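Side-chain contacts in insecticidal crystal protein Cry7Cal (Bacillus thuringiensis, PDB 5ZI1), which acts as an insecticidal toxin against the locust Locusta migratoria manilensis and, like other delta endotoxins, probably binds receptors on its target cells: residues A303-P308 with S393-I398; D310-W315 with A362-A367; S436-E441 with I447-W452. One frame throughout, in Å; residues are numbered along the deposited sequence.

Contact 1. Residues A303-P308 with S393-I398; sequences ARVVEP and SFSNNI
Ala303 brings its methyl group obliquely to the CD2-CE2 side of the Phe394 ring, where CB lies 3.9 Å from CE2 and 4.0 Å from CD2. Phe394 swings CG beside its own backbone N (chi1 -66°), which carries the ring toward the alanine; a second aromatic, Phe392, stacks on it. The next meeting point is Val305. Its CG1 branch, opposite the backbone N, passes 3.8 Å from Ser395 OG, with CG2 a little farther from the same oxygen at 4.2 Å. This is an apolar branch lying alongside a hydroxyl. Beyond Val306 the strand gives way to loop, and Glu307 pairs its OE2 with Arg311 NE rather than with the facing segment. Within segment 393-398, Asn396 OD1 accepts from Ile398 N at 2.9 Å, an Asx turn in which the donor stands well above the carbonyl plane. The two backbones do not bond to each other; Arg304 and Val306 pair with strand 312-324 on one side, and Ser395 bonds to Ala313 of that same strand. What joins 303-308 to 393-398 is therefore van der Waals contact alone, small in area, and their relative placement probably depends more on the shared strand 312-324 than on any direct polar link.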
loop_
_atom_site.group_PDB
_atom_site.type_symbol
_atom_site.label_atom_id
_atom_site.label_comp_id
_atom_site.label_asym_id
_atom_site.label_seq_id
_atom_site.Cartn_x
_atom_site.Cartn_y
_atom_site.Cartn_z
ATOM N N ALA A 303 -31.363 9.233 -3.042
ATOM C CA ALA A 303 -31.622 9.901 -1.784
ATOM C C ALA A 303 -33.071 10.364 -1.740
ATOM O O ALA A 303 -33.738 10.504 -2.771
ATOM C CB ALA A 303 -30.665 11.075 -1.578
ATOM N N ARG A 304 -33.558 10.584 -0.519
ATOM C CA ARG A 304 -34.909 11.077 -0.309
ATOM C C ARG A 304 -34.860 12.114 0.797
ATOM O O ARG A 304 -33.903 12.172 1.570
ATOM C CB ARG A 304 -35.893 9.953 0.043
ATOM C CG ARG A 304 -35.729 9.401 1.445
ATOM C CD ARG A 304 -36.687 8.249 1.683
ATOM N NE ARG A 304 -36.354 7.539 2.911
ATOM C CZ ARG A 304 -37.003 7.666 4.062
ATOM N NH1 ARG A 304 -36.597 6.982 5.124
ATOM N NH2 ARG A 304 -38.053 8.469 4.153
ATOM N N VAL A 305 -35.904 12.940 0.846
ATOM C CA VAL A 305 -36.033 14.058 1.776
ATOM C C VAL A 305 -36.917 13.635 2.934
ATOM O O VAL A 305 -37.971 13.021 2.736
ATOM C CB VAL A 305 -36.627 15.293 1.065
ATOM C CG1 VAL A 305 -36.707 16.476 2.011
ATOM C CG2 VAL A 305 -35.810 15.646 -0.171
ATOM N N VAL A 306 -36.495 13.964 4.145
ATOM C CA VAL A 306 -37.293 13.720 5.336
ATOM C C VAL A 306 -37.404 15.033 6.093
ATOM O O VAL A 306 -36.548 15.912 5.978
ATOM C CB VAL A 306 -36.693 12.624 6.243
ATOM C CG1 VAL A 306 -36.687 11.285 5.515
ATOM C CG2 VAL A 306 -35.299 13.019 6.681
ATOM N N GLU A 307 -38.470 15.147 6.888
ATOM C CA GLU A 307 -38.775 16.376 7.624
ATOM C C GLU A 307 -39.229 16.048 9.048
ATOM O O GLU A 307 -40.395 16.232 9.407
ATOM C CB GLU A 307 -39.833 17.191 6.871
ATOM C CG GLU A 307 -40.030 18.602 7.374
ATOM C CD GLU A 307 -40.613 19.538 6.315
ATOM O OE1 GLU A 307 -40.326 20.750 6.361
ATOM O OE2 GLU A 307 -41.365 19.070 5.427
ATOM N N PRO A 308 -38.313 15.552 9.898
ATOM C CA PRO A 308 -38.676 15.275 11.300
ATOM C C PRO A 308 -38.875 16.558 12.085
ATOM O O PRO A 308 -39.620 16.601 13.072
ATOM C CB PRO A 308 -37.461 14.497 11.837
ATOM C CG PRO A 308 -36.344 14.918 10.964
ATOM C CD PRO A 308 -36.941 15.103 9.603
ATOM N N SER A 393 -25.739 18.499 -4.461
ATOM C CA SER A 393 -26.095 19.263 -3.273
ATOM C C SER A 393 -27.595 19.119 -3.085
ATOM O O SER A 393 -28.376 19.670 -3.869
ATOM C CB SER A 393 -25.690 20.723 -3.405
ATOM O OG SER A 393 -25.563 21.308 -2.122
ATOM N N PHE A 394 -27.985 18.342 -2.082
ATOM C CA PHE A 394 -29.376 18.046 -1.804
ATOM C C PHE A 394 -29.865 18.877 -0.629
ATOM O O PHE A 394 -29.079 19.442 0.135
ATOM C CB PHE A 394 -29.559 16.563 -1.508
ATOM C CG PHE A 394 -29.282 15.677 -2.676
ATOM C CD1 PHE A 394 -29.595 16.091 -3.958
ATOM C CD2 PHE A 394 -28.700 14.430 -2.494
ATOM C CE1 PHE A 394 -29.334 15.276 -5.044
ATOM C CE2 PHE A 394 -28.447 13.605 -3.567
ATOM C CZ PHE A 394 -28.764 14.029 -4.847
ATOM N N SER A 395 -31.185 18.900 -0.467
ATOM C CA SER A 395 -31.800 19.795 0.500
ATOM C C SER A 395 -31.240 19.538 1.886
ATOM O O SER A 395 -30.924 18.404 2.249
ATOM C CB SER A 395 -33.312 19.620 0.533
ATOM O OG SER A 395 -33.662 18.779 1.618
ATOM N N ASN A 396 -31.100 20.610 2.653
ATOM C CA ASN A 396 -30.561 20.546 4.000
ATOM C C ASN A 396 -30.704 21.915 4.654
ATOM O O ASN A 396 -30.045 22.877 4.248
ATOM C CB ASN A 396 -29.094 20.085 3.968
ATOM C CG ASN A 396 -28.427 20.179 5.309
ATOM O OD1 ASN A 396 -29.091 20.209 6.352
ATOM N ND2 ASN A 396 -27.100 20.232 5.301
ATOM N N ASN A 397 -31.577 22.020 5.648
ATOM C CA ASN A 397 -31.731 23.261 6.391
ATOM C C ASN A 397 -31.236 23.125 7.822
ATOM O O ASN A 397 -31.616 23.934 8.682
ATOM C CB ASN A 397 -33.188 23.750 6.360
ATOM C CG ASN A 397 -34.148 22.850 7.138
ATOM O OD1 ASN A 397 -33.748 21.951 7.901
ATOM N ND2 ASN A 397 -35.434 23.104 6.957
ATOM N N ILE A 398 -30.427 22.100 8.100
ATOM C CA ILE A 398 -29.788 22.015 9.418
ATOM C C ILE A 398 -28.748 23.121 9.523
ATOM O O ILE A 398 -27.984 23.330 8.565
ATOM C CB ILE A 398 -29.148 20.640 9.624
ATOM C CG1 ILE A 398 -30.165 19.528 9.412
ATOM C CG2 ILE A 398 -28.598 20.517 11.028
ATOM C CD1 ILE A 398 -29.520 18.198 9.092
#

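Contact 2. Residues D310-W315 with A362-A367; sequences DRFAIW and AANKSA
Asp310 and Asn364 stand opposite one another with their CA atoms 8.0 Å apart, and the CA atoms of Phe312 and Ala362 are 8.8 Å apart, a spacing for side-chain packing rather than strand pairing. Asn364, with CG opposite its backbone N (chi1 -178°), is the hub. Its CB lies against the far end of the Phe312 ring, 3.6 Å from CZ and 3.8 Å from CE2, while its amide is turned 42° from the ring plane. Asp310 CB and Ile314 CG2 sit in plane at the ring's edge. The amide nitrogen ND2 reaches to 3.1 Å from Asp310 OD2, the carboxylate and amide planes being perpendicular; the hydrogen bond of OD2 is with Tyr268 OH. On the other end of the amide, OD1 takes a hydrogen bond of 2.8 Å from Ser366 OG, which, with a weak bond from ND2 to Asn309 OD1, helps set the amide's rotation. The two segments belong to different antiparallel sheets of the middle domain, a beta prism: Phe312, on strand 312-324, touches Val306 of strand 294-306 in its own sheet and also Ala372 of strand 369-382, the neighbour of strand 352-365 in the other.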
loop_
_atom_site.group_PDB
_atom_site.type_symbol
_atom_site.label_atom_id
_atom_site.label_comp_id
_atom_site.label_asym_id
_atom_site.label_seq_id
_atom_site.Cartn_x
_atom_site.Cartn_y
_atom_site.Cartn_z
ATOM N N ASP A 310 -36.041 19.675 11.343
ATOM C CA ASP A 310 -35.232 20.042 10.193
ATOM C C ASP A 310 -35.715 19.254 8.983
ATOM O O ASP A 310 -36.423 18.245 9.110
ATOM C CB ASP A 310 -33.764 19.704 10.411
ATOM C CG ASP A 310 -33.252 20.139 11.768
ATOM O OD1 ASP A 310 -33.424 21.316 12.151
ATOM O OD2 ASP A 310 -32.631 19.280 12.439
ATOM N N ARG A 311 -35.299 19.695 7.800
ATOM C CA ARG A 311 -35.586 18.967 6.569
ATOM C C ARG A 311 -34.281 18.809 5.798
ATOM O O ARG A 311 -33.473 19.739 5.751
ATOM C CB ARG A 311 -36.693 19.679 5.737
ATOM C CG ARG A 311 -36.584 19.563 4.206
ATOM C CD ARG A 311 -37.863 20.124 3.500
ATOM N NE ARG A 311 -38.992 19.182 3.634
ATOM C CZ ARG A 311 -39.534 18.491 2.630
ATOM N NH1 ARG A 311 -39.054 18.644 1.400
ATOM N NH2 ARG A 311 -40.553 17.657 2.853
ATOM N N PHE A 312 -34.049 17.618 5.241
ATOM C CA PHE A 312 -32.742 17.271 4.683
ATOM C C PHE A 312 -32.829 15.935 3.972
ATOM O O PHE A 312 -33.615 15.066 4.355
ATOM C CB PHE A 312 -31.666 17.181 5.764
ATOM C CG PHE A 312 -32.034 16.267 6.879
ATOM C CD1 PHE A 312 -31.756 14.902 6.802
ATOM C CD2 PHE A 312 -32.690 16.766 8.004
ATOM C CE1 PHE A 312 -32.116 14.051 7.824
ATOM C CE2 PHE A 312 -33.040 15.917 9.044
ATOM C CZ PHE A 312 -32.758 14.548 8.952
ATOM N N ALA A 313 -31.993 15.774 2.953
ATOM C CA ALA A 313 -31.937 14.517 2.230
ATOM C C ALA A 313 -31.044 13.523 2.970
ATOM O O ALA A 313 -30.142 13.909 3.718
ATOM C CB ALA A 313 -31.430 14.744 0.810
ATOM N N ILE A 314 -31.353 12.233 2.783
ATOM C CA ILE A 314 -30.563 11.104 3.254
ATOM C C ILE A 314 -30.489 10.109 2.106
ATOM O O ILE A 314 -31.435 9.975 1.323
ATOM C CB ILE A 314 -31.168 10.409 4.498
ATOM C CG1 ILE A 314 -32.528 9.796 4.144
ATOM C CG2 ILE A 314 -31.274 11.359 5.698
ATOM C CD1 ILE A 314 -33.137 8.939 5.241
ATOM N N TRP A 315 -29.367 9.387 2.014
ATOM C CA TRP A 315 -29.254 8.389 0.955
ATOM C C TRP A 315 -30.183 7.230 1.257
ATOM O O TRP A 315 -30.280 6.784 2.397
ATOM C CB TRP A 315 -27.826 7.839 0.814
ATOM C CG TRP A 315 -26.751 8.825 0.527
ATOM C CD1 TRP A 315 -26.829 10.177 0.634
ATOM C CD2 TRP A 315 -25.421 8.532 0.096
ATOM N NE1 TRP A 315 -25.629 10.749 0.299
ATOM C CE2 TRP A 315 -24.749 9.759 -0.046
ATOM C CE3 TRP A 315 -24.740 7.351 -0.200
ATOM C CZ2 TRP A 315 -23.425 9.841 -0.453
ATOM C CZ3 TRP A 315 -23.424 7.434 -0.610
ATOM C CH2 TRP A 315 -22.781 8.668 -0.733
ATOM N N ALA A 362 -24.401 15.090 8.252
ATOM C CA ALA A 362 -25.424 15.564 9.170
ATOM C C ALA A 362 -26.134 14.350 9.753
ATOM O O ALA A 362 -25.989 13.221 9.262
ATOM C CB ALA A 362 -26.422 16.498 8.469
ATOM N N ALA A 363 -26.909 14.602 10.807
ATOM C CA ALA A 363 -27.732 13.584 11.449
ATOM C C ALA A 363 -28.857 14.264 12.220
ATOM O O ALA A 363 -28.747 15.419 12.624
ATOM C CB ALA A 363 -26.918 12.707 12.405
ATOM N N ASN A 364 -29.924 13.516 12.455
ATOM C CA ASN A 364 -31.013 13.998 13.288
ATOM C C ASN A 364 -31.583 12.824 14.061
ATOM O O ASN A 364 -31.972 11.821 13.453
ATOM C CB ASN A 364 -32.107 14.644 12.451
ATOM C CG ASN A 364 -33.212 15.187 13.309
ATOM O OD1 ASN A 364 -34.174 14.487 13.636
ATOM N ND2 ASN A 364 -33.071 16.438 13.705
ATOM N N LYS A 365 -31.641 12.947 15.387
ATOM C CA LYS A 365 -32.221 11.916 16.241
ATOM C C LYS A 365 -33.415 12.512 16.978
ATOM O O LYS A 365 -33.247 13.357 17.859
ATOM C CB LYS A 365 -31.195 11.352 17.219
ATOM C CG LYS A 365 -31.695 10.132 17.966
ATOM C CD LYS A 365 -30.604 9.571 18.871
ATOM C CE LYS A 365 -30.962 8.198 19.416
ATOM N NZ LYS A 365 -32.018 8.255 20.461
ATOM N N SER A 366 -34.612 12.050 16.624
ATOM C CA SER A 366 -35.854 12.515 17.226
ATOM C C SER A 366 -36.772 11.330 17.498
ATOM O O SER A 366 -36.574 10.592 18.469
ATOM C CB SER A 366 -36.536 13.536 16.311
ATOM O OG SER A 366 -35.651 14.606 16.009
ATOM N N ALA A 367 -37.794 11.144 16.663
ATOM C CA ALA A 367 -38.573 9.921 16.765
ATOM C C ALA A 367 -37.810 8.754 16.163
ATOM O O ALA A 367 -38.009 7.609 16.579
ATOM C CB ALA A 367 -39.926 10.077 16.077
#

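Contact 3. Residues S436-E441 with I447-W452; sequences SEIFKE and IPVLGW
Ser436 and Val449 form a hydrogen-bonded antiparallel pair in the beta hairpin made by strands 430-437 and 448-454. Ser436 N gives to Val449 O at 2.8 Å, and Val449 N returns a bond to Ser436 O at 2.9 Å. Next along, Glu437 faces Pro448 as a non-hydrogen-bonded pair, a place where this hairpin asks no N-H of the proline; the glutamate's OE1 forms a salt bridge with Arg285 NH1. Ile438 N then bonds to Ile447 O. The tight part is apolar: Ile438 CG1, beside its own backbone N (chi1 -72°), meets two methyls, 3.8 Å from Ile447 CG2 and 3.9 Å from Val449 CG2, its side chain slanting across both partners, and Ile282 of helix 279-286 closes in on the same side chain. Ser436 OG sits near Val449 CB and is held by Ala286 O. Toward the turn the packing slackens. Lys440 brings CD to 4.2 Å from Ile447 CD1, while NZ makes a weak hydrogen bond to Gly445 O. Between Ile438 and Ile447 the direct bond is not repeated in the other direction; one water joins them there, donating to Ile438 O at 2.8 Å and accepting from Ile447 N at 2.9 Å.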
loop_
_atom_site.group_PDB
_atom_site.type_symbol
_atom_site.label_atom_id
_atom_site.label_comp_id
_atom_site.label_asym_id
_atom_site.label_seq_id
_atom_site.Cartn_x
_atom_site.Cartn_y
_atom_site.Cartn_z
ATOM N N SER A 436 -18.180 2.151 0.243
ATOM C CA SER A 436 -18.918 1.180 1.025
ATOM C C SER A 436 -19.824 1.937 1.994
ATOM O O SER A 436 -20.089 3.127 1.816
ATOM C CB SER A 436 -17.947 0.242 1.744
ATOM O OG SER A 436 -17.107 0.990 2.598
ATOM N N GLU A 437 -20.284 1.265 3.039
ATOM C CA GLU A 437 -21.083 1.936 4.043
ATOM C C GLU A 437 -20.850 1.262 5.387
ATOM O O GLU A 437 -20.250 0.181 5.480
ATOM C CB GLU A 437 -22.561 1.904 3.687
ATOM C CG GLU A 437 -23.132 0.532 3.794
ATOM C CD GLU A 437 -24.482 0.398 3.148
ATOM O OE1 GLU A 437 -25.141 -0.642 3.380
ATOM O OE2 GLU A 437 -24.878 1.317 2.392
ATOM N N ILE A 438 -21.354 1.931 6.422
ATOM C CA ILE A 438 -21.356 1.437 7.785
ATOM C C ILE A 438 -22.617 0.617 7.995
ATOM O O ILE A 438 -23.730 1.102 7.748
ATOM C CB ILE A 438 -21.289 2.603 8.782
ATOM C CG1 ILE A 438 -19.901 3.226 8.781
ATOM C CG2 ILE A 438 -21.640 2.134 10.170
ATOM C CD1 ILE A 438 -18.787 2.240 9.223
ATOM N N PHE A 439 -22.444 -0.624 8.455
ATOM C CA PHE A 439 -23.564 -1.461 8.861
ATOM C C PHE A 439 -24.285 -0.814 10.039
ATOM O O PHE A 439 -23.731 -0.702 11.135
ATOM C CB PHE A 439 -23.056 -2.851 9.250
ATOM C CG PHE A 439 -24.126 -3.900 9.286
ATOM C CD1 PHE A 439 -25.203 -3.788 10.154
ATOM C CD2 PHE A 439 -24.049 -5.012 8.452
ATOM C CE1 PHE A 439 -26.207 -4.749 10.182
ATOM C CE2 PHE A 439 -25.035 -5.996 8.481
ATOM C CZ PHE A 439 -26.118 -5.863 9.349
ATOM N N LYS A 440 -25.528 -0.413 9.831
ATOM C CA LYS A 440 -26.254 0.339 10.841
ATOM C C LYS A 440 -27.111 -0.599 11.683
ATOM O O LYS A 440 -27.677 -1.576 11.177
ATOM C CB LYS A 440 -27.111 1.430 10.185
ATOM C CG LYS A 440 -26.748 2.857 10.614
ATOM C CD LYS A 440 -27.130 3.942 9.591
ATOM C CE LYS A 440 -28.544 3.780 9.094
ATOM N NZ LYS A 440 -28.587 2.862 7.908
ATOM N N GLU A 441 -27.176 -0.310 12.980
ATOM C CA GLU A 441 -28.023 -1.054 13.903
ATOM C C GLU A 441 -29.421 -0.469 13.995
ATOM O O GLU A 441 -30.373 -1.207 14.273
ATOM C CB GLU A 441 -27.397 -1.071 15.302
ATOM C CG GLU A 441 -28.147 -1.898 16.343
ATOM C CD GLU A 441 -27.345 -2.055 17.649
ATOM O OE1 GLU A 441 -27.480 -3.097 18.338
ATOM O OE2 GLU A 441 -26.566 -1.132 17.997
ATOM N N ILE A 447 -24.461 5.899 5.945
ATOM C CA ILE A 447 -23.148 6.406 6.341
ATOM C C ILE A 447 -22.113 5.818 5.388
ATOM O O ILE A 447 -21.699 4.662 5.567
ATOM C CB ILE A 447 -22.809 6.041 7.792
ATOM C CG1 ILE A 447 -23.874 6.573 8.753
ATOM C CG2 ILE A 447 -21.465 6.613 8.179
ATOM C CD1 ILE A 447 -23.595 6.180 10.180
ATOM N N PRO A 448 -21.667 6.555 4.373
ATOM C CA PRO A 448 -20.751 5.982 3.382
ATOM C C PRO A 448 -19.313 5.971 3.872
ATOM O O PRO A 448 -18.923 6.707 4.779
ATOM C CB PRO A 448 -20.905 6.924 2.183
ATOM C CG PRO A 448 -21.742 8.115 2.701
ATOM C CD PRO A 448 -21.849 7.994 4.164
ATOM N N VAL A 449 -18.513 5.102 3.270
ATOM C CA VAL A 449 -17.086 5.070 3.561
ATOM C C VAL A 449 -16.344 5.005 2.238
ATOM O O VAL A 449 -16.683 4.192 1.370
ATOM C CB VAL A 449 -16.693 3.888 4.466
ATOM C CG1 VAL A 449 -15.316 4.118 5.043
ATOM C CG2 VAL A 449 -17.692 3.689 5.565
ATOM N N LEU A 450 -15.340 5.860 2.077
ATOM C CA LEU A 450 -14.632 5.989 0.815
ATOM C C LEU A 450 -13.369 5.121 0.817
ATOM O O LEU A 450 -12.617 5.087 1.805
ATOM C CB LEU A 450 -14.300 7.463 0.553
ATOM C CG LEU A 450 -15.482 8.473 0.491
ATOM C CD1 LEU A 450 -15.003 9.866 0.119
ATOM C CD2 LEU A 450 -16.589 8.038 -0.467
ATOM N N GLY A 451 -13.156 4.407 -0.283
ATOM C CA GLY A 451 -11.986 3.549 -0.466
ATOM C C GLY A 451 -11.089 4.113 -1.554
ATOM O O GLY A 451 -11.576 4.621 -2.578
ATOM N N TRP A 452 -9.780 4.026 -1.313
ATOM C CA TRP A 452 -8.736 4.619 -2.141
ATOM C C TRP A 452 -7.696 3.572 -2.529
ATOM O O TRP A 452 -7.360 2.689 -1.724
ATOM C CB TRP A 452 -8.044 5.755 -1.374
ATOM C CG TRP A 452 -9.002 6.763 -0.818
ATOM C CD1 TRP A 452 -9.720 6.661 0.323
ATOM C CD2 TRP A 452 -9.357 8.019 -1.411
ATOM N NE1 TRP A 452 -10.507 7.781 0.490
ATOM C CE2 TRP A 452 -10.298 8.629 -0.563
ATOM C CE3 TRP A 452 -8.961 8.687 -2.573
ATOM C CZ2 TRP A 452 -10.853 9.886 -0.837
ATOM C CZ3 TRP A 452 -9.516 9.939 -2.849
ATOM C CH2 TRP A 452 -10.450 10.521 -1.981
HETATM O O HOH W 1 -24.999 3.110 6.298
#

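Overall arrangement
All three contacts lie in the middle domain of the toxin. Contacts 1 and 2 are near neighbours, their centres about 7 Å apart, and share the sheet in which strands 294-306 and 312-324 run side by side; Arg304 O with Ile314 N and Asn397 OD1 with Arg311 N tie them together. Contact 1 is only partly buried and has no direct hydrogen bond, whereas contact 2 is buried and mixes ring packing with an amide. Contact 3, about 17 Å from contact 2 between centres, belongs to another sheet and alone of the three is a backbone-bonded ladder. Trp315 bridges the gap, its CH2 packing 3.6 Å from Pro448 CG.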